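Local coordinates for putative malic enzyme ((S)-malate:NAD+ oxidoreductase (decarboxylating)) (Streptococcus pyogenes, PDB 2A9F), which probably catalyses the NAD+-dependent oxidative decarboxylation of (S)-malate, as a member of the malic enzyme family that uses a divalent metal such as magnesium or manganese, at residues A[99-105]-A[325-330]; A[124-128]-A[154-158]; A[261-265]-A[285-289]. All coordinates share one frame. Residues are numbered along the deposited sequence.

Contact 1: A[99-105]-A[325-330]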
ATOM      1  N   PHE A  99       9.928  -2.412  10.804  1.00 38.18           N
ATOM      2  CA  PHE A  99       8.668  -2.107  11.476  1.00 37.62           C
ATOM      3  C   PHE A  99       8.035  -3.393  12.001  1.00 37.93           C
ATOM      4  O   PHE A  99       7.446  -3.425  13.080  1.00 37.66           O
ATOM      5  CB  PHE A  99       7.698  -1.455  10.496  1.00 38.70           C
ATOM      6  CG  PHE A  99       7.611   0.039  10.605  1.00 38.01           C
ATOM      7  CD1 PHE A  99       8.195   0.855   9.642  1.00 38.61           C
ATOM      8  CD2 PHE A  99       6.929   0.630  11.661  1.00 37.13           C
ATOM      9  CE1 PHE A  99       8.102   2.251   9.728  1.00 39.47           C
ATOM     10  CE2 PHE A  99       6.830   2.019  11.762  1.00 35.76           C
ATOM     11  CZ  PHE A  99       7.421   2.835  10.787  1.00 37.94           C
ATOM     12  N   LYS A 100       8.158  -4.457  11.221  1.00 37.23           N
ATOM     13  CA  LYS A 100       7.594  -5.727  11.605  1.00 38.48           C
ATOM     14  C   LYS A 100       8.507  -6.509  12.537  1.00 40.21           C
ATOM     15  O   LYS A 100       8.032  -7.099  13.503  1.00 43.05           O
ATOM     16  CB  LYS A 100       7.291  -6.583  10.368  1.00 36.81           C
ATOM     17  CG  LYS A 100       6.457  -7.833  10.680  1.00 36.23           C
ATOM     18  CD  LYS A 100       5.076  -7.427  11.221  1.00 37.82           C
ATOM     19  CE  LYS A 100       4.176  -8.621  11.541  1.00 37.65           C
ATOM     20  NZ  LYS A 100       3.860  -9.483  10.367  1.00 36.82           N
ATOM     21  N   ALA A 101       9.807  -6.527  12.257  1.00 40.66           N
ATOM     22  CA  ALA A 101      10.738  -7.291  13.090  1.00 41.82           C
ATOM     23  C   ALA A 101      10.943  -6.759  14.529  1.00 43.60           C
ATOM     24  O   ALA A 101      10.945  -7.525  15.488  1.00 43.45           O
ATOM     25  CB  ALA A 101      12.075  -7.417  12.375  1.00 40.80           C
ATOM     26  N   PHE A 102      11.100  -5.451  14.683  1.00 44.20           N
ATOM     27  CA  PHE A 102      11.306  -4.866  16.004  1.00 43.77           C
ATOM     28  C   PHE A 102      10.027  -4.615  16.801  1.00 42.52           C
ATOM     29  O   PHE A 102      10.014  -4.701  18.020  1.00 40.84           O
ATOM     30  CB  PHE A 102      12.121  -3.582  15.861  1.00 42.04           C
ATOM     31  CG  PHE A 102      13.547  -3.827  15.458  1.00 43.54           C
ATOM     32  CD1 PHE A 102      14.434  -2.778  15.303  1.00 45.41           C
ATOM     33  CD2 PHE A 102      14.004  -5.122  15.241  1.00 46.50           C
ATOM     34  CE1 PHE A 102      15.760  -3.009  14.941  1.00 48.11           C
ATOM     35  CE2 PHE A 102      15.322  -5.359  14.879  1.00 48.73           C
ATOM     36  CZ  PHE A 102      16.202  -4.292  14.729  1.00 48.77           C
ATOM     37  N   ALA A 103       8.947  -4.300  16.111  1.00 43.14           N
ATOM     38  CA  ALA A 103       7.677  -4.056  16.776  1.00 42.58           C
ATOM     39  C   ALA A 103       6.750  -4.941  15.982  1.00 41.87           C
ATOM     40  O   ALA A 103       7.192  -5.552  15.024  1.00 46.11           O
ATOM     41  CB  ALA A 103       7.303  -2.592  16.638  1.00 42.08           C
ATOM     42  N   GLY A 104       5.485  -5.053  16.334  1.00 41.30           N
ATOM     43  CA  GLY A 104       4.647  -5.932  15.521  1.00 40.80           C
ATOM     44  C   GLY A 104       3.883  -5.181  14.445  1.00 41.29           C
ATOM     45  O   GLY A 104       2.763  -5.549  14.086  1.00 41.02           O
ATOM     46  N   VAL A 105       4.503  -4.132  13.913  1.00 40.20           N
ATOM     47  CA  VAL A 105       3.855  -3.280  12.929  1.00 40.30           C
ATOM     48  C   VAL A 105       3.913  -3.746  11.485  1.00 40.11           C
ATOM     49  O   VAL A 105       4.973  -4.080  10.971  1.00 37.52           O
ATOM     50  CB  VAL A 105       4.441  -1.844  12.984  1.00 42.18           C
ATOM     51  CG1 VAL A 105       3.553  -0.866  12.172  1.00 39.30           C
ATOM     52  CG2 VAL A 105       4.585  -1.400  14.440  1.00 40.96           C
ATOM     53  N   PHE A 325      11.435   4.751  15.754  1.00 39.60           N
ATOM     54  CA  PHE A 325      10.236   4.569  14.937  1.00 38.80           C
ATOM     55  C   PHE A 325       9.406   3.319  15.176  1.00 36.46           C
ATOM     56  O   PHE A 325       8.202   3.320  14.940  1.00 38.01           O
ATOM     57  CB  PHE A 325      10.546   4.754  13.436  1.00 38.34           C
ATOM     58  CG  PHE A 325      11.454   3.717  12.841  1.00 38.58           C
ATOM     59  CD1 PHE A 325      10.946   2.483  12.423  1.00 37.90           C
ATOM     60  CD2 PHE A 325      12.799   4.005  12.613  1.00 34.65           C
ATOM     61  CE1 PHE A 325      11.775   1.560  11.778  1.00 37.45           C
ATOM     62  CE2 PHE A 325      13.630   3.094  11.971  1.00 34.78           C
ATOM     63  CZ  PHE A 325      13.121   1.871  11.551  1.00 37.71           C
ATOM     64  N   PRO A 326      10.025   2.235  15.647  1.00 36.84           N
ATOM     65  CA  PRO A 326       9.181   1.064  15.868  1.00 37.96           C
ATOM     66  C   PRO A 326       8.228   1.281  17.044  1.00 38.69           C
ATOM     67  O   PRO A 326       7.008   1.234  16.888  1.00 38.64           O
ATOM     68  CB  PRO A 326      10.193  -0.045  16.136  1.00 39.01           C
ATOM     69  CG  PRO A 326      11.344   0.355  15.308  1.00 39.14           C
ATOM     70  CD  PRO A 326      11.438   1.843  15.566  1.00 37.80           C
ATOM     71  N   GLY A 327       8.798   1.538  18.213  1.00 39.40           N
ATOM     72  CA  GLY A 327       7.995   1.739  19.413  1.00 40.46           C
ATOM     73  C   GLY A 327       6.946   2.836  19.364  1.00 41.24           C
ATOM     74  O   GLY A 327       5.830   2.655  19.871  1.00 39.12           O
ATOM     75  N   ILE A 328       7.296   3.964  18.746  1.00 41.97           N
ATOM     76  CA  ILE A 328       6.394   5.101  18.649  1.00 44.29           C
ATOM     77  C   ILE A 328       5.109   4.800  17.894  1.00 45.06           C
ATOM     78  O   ILE A 328       4.029   5.239  18.304  1.00 45.27           O
ATOM     79  CB  ILE A 328       7.091   6.299  17.982  1.00 48.73           C
ATOM     80  CG1 ILE A 328       8.397   6.602  18.711  1.00 48.37           C
ATOM     81  CG2 ILE A 328       6.180   7.531  18.026  1.00 49.64           C
ATOM     82  CD1 ILE A 328       9.170   7.711  18.090  1.00 50.41           C
ATOM     83  N   PHE A 329       5.209   4.073  16.784  1.00 45.51           N
ATOM     84  CA  PHE A 329       3.999   3.736  16.043  1.00 46.23           C
ATOM     85  C   PHE A 329       3.274   2.586  16.718  1.00 44.94           C
ATOM     86  O   PHE A 329       2.042   2.523  16.681  1.00 43.61           O
ATOM     87  CB  PHE A 329       4.294   3.349  14.592  1.00 47.52           C
ATOM     88  CG  PHE A 329       4.492   4.521  13.676  1.00 47.81           C
ATOM     89  CD1 PHE A 329       5.769   5.002  13.404  1.00 46.83           C
ATOM     90  CD2 PHE A 329       3.402   5.127  13.063  1.00 49.06           C
ATOM     91  CE1 PHE A 329       5.957   6.055  12.537  1.00 45.74           C
ATOM     92  CE2 PHE A 329       3.582   6.188  12.190  1.00 47.92           C
ATOM     93  CZ  PHE A 329       4.865   6.651  11.928  1.00 46.75           C
ATOM     94  N   ARG A 330       4.027   1.671  17.326  1.00 44.89           N
ATOM     95  CA  ARG A 330       3.385   0.546  18.000  1.00 46.00           C
ATOM     96  C   ARG A 330       2.539   1.142  19.123  1.00 47.72           C
ATOM     97  O   ARG A 330       1.375   0.769  19.290  1.00 49.50           O
ATOM     98  CB  ARG A 330       4.421  -0.444  18.555  1.00 45.40           C
ATOM     99  CG  ARG A 330       3.853  -1.425  19.597  1.00 43.70           C
ATOM    100  CD  ARG A 330       2.496  -1.990  19.175  1.00 41.77           C
ATOM    101  NE  ARG A 330       2.600  -2.908  18.048  1.00 38.67           N
ATOM    102  CZ  ARG A 330       1.607  -3.162  17.202  1.00 33.84           C
ATOM    103  NH1 ARG A 330       0.446  -2.566  17.355  1.00 24.54           N
ATOM    104  NH2 ARG A 330       1.777  -4.018  16.212  1.00 31.40           N
TER
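The ring of F99, in the last turn of helix 85-102, is the main bump here: it slides into the hollow between F325 and F329, which lie one turn apart on helix 325-335. F325 lies over one face of the F99 ring (F99 CZ to F325 CD1 3.9 Å), the planes oblique at 48°. At its edge, F99 meets the face of F329 in an offset edge-to-face pair, centroids 5.5 Å apart, with F99 CE2 3.6 Å from F329 CD1. The three rings form an aromatic cluster that ties the malic enzyme N-terminal family region to the NAD-binding region. F325 also touches K95, the predicted proton acceptor, so this packing borders the probable active site. P326 is the return bump: its CB sits 4.0 Å from F102 CB and 3.9 Å from A103 CB, where the chain leaves the helix. Beyond it the small A103 side chain lies against R330, CB to CB 4.1 Å. The arginine then runs along G104 and V105; V105 CG2 lies over one face of the guanidinium, and R330 NH2 hydrogen-bonds N66 while NH1 forms a salt bridge with D334.

Contact 2: A[124-128]-A[154-158]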
ATOM      1  N   VAL A 124      -1.397  11.270  -0.271  1.00 47.61           N
ATOM      2  CA  VAL A 124      -1.396  10.621   1.026  1.00 45.78           C
ATOM      3  C   VAL A 124      -2.714  10.843   1.751  1.00 46.84           C
ATOM      4  O   VAL A 124      -3.262   9.913   2.338  1.00 45.10           O
ATOM      5  CB  VAL A 124      -0.250  11.158   1.889  1.00 44.22           C
ATOM      6  CG1 VAL A 124      -0.455  10.778   3.340  1.00 39.65           C
ATOM      7  CG2 VAL A 124       1.068  10.621   1.360  1.00 44.63           C
ATOM      8  N   LYS A 125      -3.233  12.066   1.707  1.00 46.89           N
ATOM      9  CA  LYS A 125      -4.493  12.342   2.384  1.00 47.90           C
ATOM     10  C   LYS A 125      -5.556  11.381   1.829  1.00 46.12           C
ATOM     11  O   LYS A 125      -6.427  10.899   2.552  1.00 44.98           O
ATOM     12  CB  LYS A 125      -4.907  13.808   2.165  1.00 49.37           C
ATOM     13  CG  LYS A 125      -5.396  14.509   3.423  1.00 52.06           C
ATOM     14  CD  LYS A 125      -5.517  16.022   3.220  1.00 56.29           C
ATOM     15  CE  LYS A 125      -6.586  16.361   2.187  1.00 57.67           C
ATOM     16  NZ  LYS A 125      -6.559  17.788   1.771  1.00 57.45           N
ATOM     17  N   ALA A 126      -5.469  11.090   0.541  1.00 45.04           N
ATOM     18  CA  ALA A 126      -6.430  10.193  -0.071  1.00 45.50           C
ATOM     19  C   ALA A 126      -6.181   8.731   0.335  1.00 46.38           C
ATOM     20  O   ALA A 126      -7.096   7.901   0.296  1.00 47.40           O
ATOM     21  CB  ALA A 126      -6.383  10.353  -1.582  1.00 45.07           C
ATOM     22  N   LEU A 127      -4.944   8.423   0.718  1.00 45.38           N
ATOM     23  CA  LEU A 127      -4.574   7.079   1.137  1.00 45.81           C
ATOM     24  C   LEU A 127      -4.934   6.869   2.591  1.00 46.15           C
ATOM     25  O   LEU A 127      -5.295   5.765   2.998  1.00 47.54           O
ATOM     26  CB  LEU A 127      -3.068   6.855   0.995  1.00 46.30           C
ATOM     27  CG  LEU A 127      -2.468   6.745  -0.397  1.00 46.24           C
ATOM     28  CD1 LEU A 127      -0.970   6.818  -0.312  1.00 44.62           C
ATOM     29  CD2 LEU A 127      -2.916   5.448  -1.032  1.00 46.98           C
ATOM     30  N   ALA A 128      -4.845   7.944   3.365  1.00 44.89           N
ATOM     31  CA  ALA A 128      -5.092   7.888   4.799  1.00 43.86           C
ATOM     32  C   ALA A 128      -6.128   6.856   5.274  1.00 42.84           C
ATOM     33  O   ALA A 128      -5.876   6.125   6.217  1.00 39.47           O
ATOM     34  CB  ALA A 128      -5.442   9.279   5.313  1.00 44.30           C
ATOM     35  N   GLU A 154      -3.914  18.216   8.471  1.00 63.53           N
ATOM     36  CA  GLU A 154      -5.050  17.719   7.705  1.00 63.68           C
ATOM     37  C   GLU A 154      -5.428  16.237   7.839  1.00 63.55           C
ATOM     38  O   GLU A 154      -6.518  15.851   7.425  1.00 63.57           O
ATOM     39  CB  GLU A 154      -4.848  18.073   6.225  1.00 64.38           C
ATOM     40  CG  GLU A 154      -5.060  19.556   5.930  1.00 66.29           C
ATOM     41  CD  GLU A 154      -4.477  20.005   4.600  1.00 67.35           C
ATOM     42  OE1 GLU A 154      -4.698  19.320   3.579  1.00 68.97           O
ATOM     43  OE2 GLU A 154      -3.807  21.060   4.577  1.00 68.27           O
ATOM     44  N   CYS A 155      -4.559  15.406   8.415  1.00 63.98           N
ATOM     45  CA  CYS A 155      -4.865  13.977   8.558  1.00 63.66           C
ATOM     46  C   CYS A 155      -5.507  13.547   9.870  1.00 64.89           C
ATOM     47  O   CYS A 155      -5.289  14.157  10.923  1.00 63.53           O
ATOM     48  CB  CYS A 155      -3.610  13.132   8.348  1.00 63.27           C
ATOM     49  SG  CYS A 155      -3.223  12.796   6.635  1.00 60.00           S
ATOM     50  N   HIS A 156      -6.280  12.466   9.791  1.00 66.07           N
ATOM     51  CA  HIS A 156      -6.976  11.909  10.952  1.00 66.91           C
ATOM     52  C   HIS A 156      -6.168  10.775  11.589  1.00 64.98           C
ATOM     53  O   HIS A 156      -6.593  10.161  12.572  1.00 65.10           O
ATOM     54  CB  HIS A 156      -8.368  11.403  10.537  1.00 70.43           C
ATOM     55  CG  HIS A 156      -9.187  12.429   9.815  1.00 74.62           C
ATOM     56  ND1 HIS A 156      -8.943  12.790   8.506  1.00 76.04           N
ATOM     57  CD2 HIS A 156     -10.215  13.205  10.233  1.00 76.13           C
ATOM     58  CE1 HIS A 156      -9.785  13.744   8.149  1.00 76.97           C
ATOM     59  NE2 HIS A 156     -10.569  14.014   9.179  1.00 77.93           N
ATOM     60  N   ILE A 157      -5.003  10.503  11.014  1.00 62.41           N
ATOM     61  CA  ILE A 157      -4.122   9.468  11.521  1.00 59.96           C
ATOM     62  C   ILE A 157      -2.760  10.093  11.724  1.00 58.60           C
ATOM     63  O   ILE A 157      -2.435  11.091  11.100  1.00 60.06           O
ATOM     64  CB  ILE A 157      -4.011   8.279  10.545  1.00 59.05           C
ATOM     65  CG1 ILE A 157      -3.664   8.779   9.137  1.00 58.42           C
ATOM     66  CG2 ILE A 157      -5.310   7.491  10.548  1.00 57.13           C
ATOM     67  CD1 ILE A 157      -3.397   7.662   8.132  1.00 56.51           C
ATOM     68  N   PRO A 158      -1.941   9.506  12.597  1.00 56.35           N
ATOM     69  CA  PRO A 158      -0.609  10.033  12.877  1.00 55.67           C
ATOM     70  C   PRO A 158       0.376   9.982  11.717  1.00 55.34           C
ATOM     71  O   PRO A 158       0.539   8.949  11.073  1.00 56.10           O
ATOM     72  CB  PRO A 158      -0.159   9.183  14.057  1.00 55.73           C
ATOM     73  CG  PRO A 158      -0.777   7.855  13.749  1.00 54.04           C
ATOM     74  CD  PRO A 158      -2.170   8.243  13.319  1.00 55.22           C
TER
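A salt bridge that includes a hydrogen bond, from K125 NZ to E154 OE1 at 3.0 Å, links the ends of two neighbouring helices, 117-127 and 143-154. Between these helices in sequence runs strand 133-136, and the loop 155-158 leads on into strand 159-161; both strands belong to the parallel four-stranded sheet of the malic enzyme N-terminal region. E154 has a second basic partner, R150, bound through OE2, so its carboxylate is shared between two charges. Inward from the salt bridge the contact turns apolar. C155, the first residue to leave helical geometry, puts its SG 4.2 Å from K125 CG, against the aliphatic part of the lysine, and 4.4 Å from A128 CB. A128 points its CB toward the loop, and its small side chain lets I157 come close. The residues between K125 and A128, A126 and L127, pack against L112 and I110 of the second subunit. I157 reaches across with CD1, which lies 3.8 Å from A128 CB and 3.5 Å from A128 O.

Contact 3: A[261-265]-A[285-289]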
ATOM      1  N   ILE A 261      27.374  22.840  28.746  1.00 59.73           N
ATOM      2  CA  ILE A 261      27.443  21.443  29.167  1.00 61.60           C
ATOM      3  C   ILE A 261      27.360  20.431  28.008  1.00 61.79           C
ATOM      4  O   ILE A 261      27.602  19.246  28.206  1.00 61.12           O
ATOM      5  CB  ILE A 261      26.369  21.162  30.237  1.00 62.64           C
ATOM      6  CG1 ILE A 261      26.399  22.291  31.271  1.00 63.23           C
ATOM      7  CG2 ILE A 261      26.656  19.844  30.949  1.00 64.89           C
ATOM      8  CD1 ILE A 261      25.408  22.154  32.391  1.00 64.87           C
ATOM      9  N   PHE A 262      27.026  20.914  26.809  1.00 62.99           N
ATOM     10  CA  PHE A 262      26.971  20.098  25.589  1.00 63.41           C
ATOM     11  C   PHE A 262      26.269  20.730  24.397  1.00 62.54           C
ATOM     12  O   PHE A 262      25.379  21.567  24.545  1.00 62.15           O
ATOM     13  CB  PHE A 262      26.383  18.708  25.851  1.00 65.21           C
ATOM     14  CG  PHE A 262      24.963  18.708  26.314  1.00 66.42           C
ATOM     15  CD1 PHE A 262      23.935  19.041  25.444  1.00 67.28           C
ATOM     16  CD2 PHE A 262      24.649  18.320  27.610  1.00 65.85           C
ATOM     17  CE1 PHE A 262      22.607  18.978  25.860  1.00 68.75           C
ATOM     18  CE2 PHE A 262      23.330  18.253  28.035  1.00 67.47           C
ATOM     19  CZ  PHE A 262      22.304  18.583  27.159  1.00 68.17           C
ATOM     20  N   ILE A 263      26.695  20.296  23.212  1.00 61.96           N
ATOM     21  CA  ILE A 263      26.194  20.784  21.934  1.00 60.34           C
ATOM     22  C   ILE A 263      25.531  19.707  21.071  1.00 60.92           C
ATOM     23  O   ILE A 263      26.034  18.586  20.962  1.00 59.98           O
ATOM     24  CB  ILE A 263      27.360  21.412  21.118  1.00 58.57           C
ATOM     25  CG1 ILE A 263      26.955  21.662  19.665  1.00 58.99           C
ATOM     26  CG2 ILE A 263      28.541  20.478  21.120  1.00 57.69           C
ATOM     27  CD1 ILE A 263      28.076  22.233  18.815  1.00 55.12           C
ATOM     28  N   GLY A 264      24.395  20.069  20.477  1.00 62.20           N
ATOM     29  CA  GLY A 264      23.662  19.203  19.570  1.00 62.16           C
ATOM     30  C   GLY A 264      23.826  19.932  18.245  1.00 63.85           C
ATOM     31  O   GLY A 264      23.551  21.128  18.167  1.00 61.65           O
ATOM     32  N   VAL A 265      24.256  19.245  17.193  1.00 66.70           N
ATOM     33  CA  VAL A 265      24.488  19.932  15.917  1.00 70.17           C
ATOM     34  C   VAL A 265      23.872  19.433  14.593  1.00 72.13           C
ATOM     35  O   VAL A 265      23.147  18.435  14.553  1.00 71.91           O
ATOM     36  CB  VAL A 265      25.993  20.082  15.710  1.00 71.64           C
ATOM     37  CG1 VAL A 265      26.484  21.355  16.361  1.00 72.29           C
ATOM     38  CG2 VAL A 265      26.708  18.896  16.334  1.00 72.23           C
ATOM     39  N   ILE A 285      28.856  16.006  23.480  1.00 59.22           N
ATOM     40  CA  ILE A 285      28.839  16.482  22.101  1.00 57.00           C
ATOM     41  C   ILE A 285      28.081  15.532  21.177  1.00 56.62           C
ATOM     42  O   ILE A 285      28.364  14.337  21.138  1.00 55.48           O
ATOM     43  CB  ILE A 285      30.283  16.634  21.571  1.00 58.28           C
ATOM     44  CG1 ILE A 285      30.938  17.869  22.201  1.00 58.34           C
ATOM     45  CG2 ILE A 285      30.284  16.693  20.044  1.00 58.36           C
ATOM     46  CD1 ILE A 285      32.370  18.094  21.769  1.00 58.84           C
ATOM     47  N   PHE A 286      27.124  16.063  20.427  1.00 56.73           N
ATOM     48  CA  PHE A 286      26.355  15.236  19.499  1.00 57.15           C
ATOM     49  C   PHE A 286      26.454  15.768  18.085  1.00 57.19           C
ATOM     50  O   PHE A 286      25.646  16.575  17.658  1.00 56.95           O
ATOM     51  CB  PHE A 286      24.895  15.156  19.949  1.00 56.88           C
ATOM     52  CG  PHE A 286      24.708  14.342  21.186  1.00 60.47           C
ATOM     53  CD1 PHE A 286      24.912  12.969  21.161  1.00 60.06           C
ATOM     54  CD2 PHE A 286      24.418  14.950  22.399  1.00 62.94           C
ATOM     55  CE1 PHE A 286      24.834  12.215  22.330  1.00 61.30           C
ATOM     56  CE2 PHE A 286      24.339  14.203  23.574  1.00 62.98           C
ATOM     57  CZ  PHE A 286      24.549  12.836  23.543  1.00 62.44           C
ATOM     58  N   ALA A 287      27.473  15.319  17.366  1.00 57.71           N
ATOM     59  CA  ALA A 287      27.677  15.757  15.999  1.00 57.61           C
ATOM     60  C   ALA A 287      26.869  14.843  15.099  1.00 57.76           C
ATOM     61  O   ALA A 287      27.366  13.815  14.638  1.00 59.76           O
ATOM     62  CB  ALA A 287      29.141  15.687  15.651  1.00 57.85           C
ATOM     63  N   MET A 288      25.616  15.226  14.859  1.00 56.98           N
ATOM     64  CA  MET A 288      24.691  14.450  14.045  1.00 56.13           C
ATOM     65  C   MET A 288      24.823  14.622  12.546  1.00 56.45           C
ATOM     66  O   MET A 288      24.130  13.951  11.786  1.00 56.10           O
ATOM     67  CB  MET A 288      23.259  14.777  14.455  1.00 55.68           C
ATOM     68  CG  MET A 288      22.959  14.437  15.893  1.00 55.80           C
ATOM     69  SD  MET A 288      23.385  12.723  16.230  1.00 52.92           S
ATOM     70  CE  MET A 288      25.058  12.866  16.689  1.00 55.62           C
ATOM     71  N   ALA A 289      25.694  15.526  12.114  1.00 57.90           N
ATOM     72  CA  ALA A 289      25.863  15.746  10.688  1.00 61.11           C
ATOM     73  C   ALA A 289      26.229  14.441   9.978  1.00 62.72           C
ATOM     74  O   ALA A 289      27.164  13.731  10.373  1.00 60.74           O
ATOM     75  CB  ALA A 289      26.920  16.804  10.431  1.00 58.95           C
TER
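Two backbone hydrogen bonds join these strands: F286 N to I263 O at 2.8 Å, and V265 N to F286 O at 3.0 Å, the latter less certain because F286 O is crowded in the model. F286 thus uses both its NH and its CO on one neighbour, flanking G264, as parallel pairing requires. The strand axes are 4.9 Å apart and 18° from parallel. With helix 273-277 between them in sequence, strands 262-264 and 284-287 make a beta-alpha-beta unit of the NAD-binding, Rossmann-type region; strand 190-194 pairs with the other side of 262-264. On one face I263 CG2 meets I285 CG1 at 3.7 Å. F286 lies on the opposite face and packs with F262 against I175 of helix 162-180. Past the paired residues, V265 CG2 approaches A287 CB at 4.1 Å. A287 is the centre of an inverse gamma turn, after which M288 CB lies 3.7 Å from V265 O.

How the contacts relate
Contact 1 closes the longest chain loop, and contacts 2 and 3 both fall within it, one after the other in sequence. Contacts 1 and 2 are neighbours, centres 19 Å apart, meeting where F329 CE2 lies 4.3 Å from P158 O; both also touch the second subunit. Contact 3 sits across the chain's centre, its centre 27 Å from that of contact 1 and 34 Å from that of contact 2. The F325 side chain is about 8 Å from a bound magnesium and 6 Å from the side chain of E137, a magnesium ligand. The M288 side chain is about 13 Å from a bound magnesium and 8 Å from that of N290, predicted to bind malate.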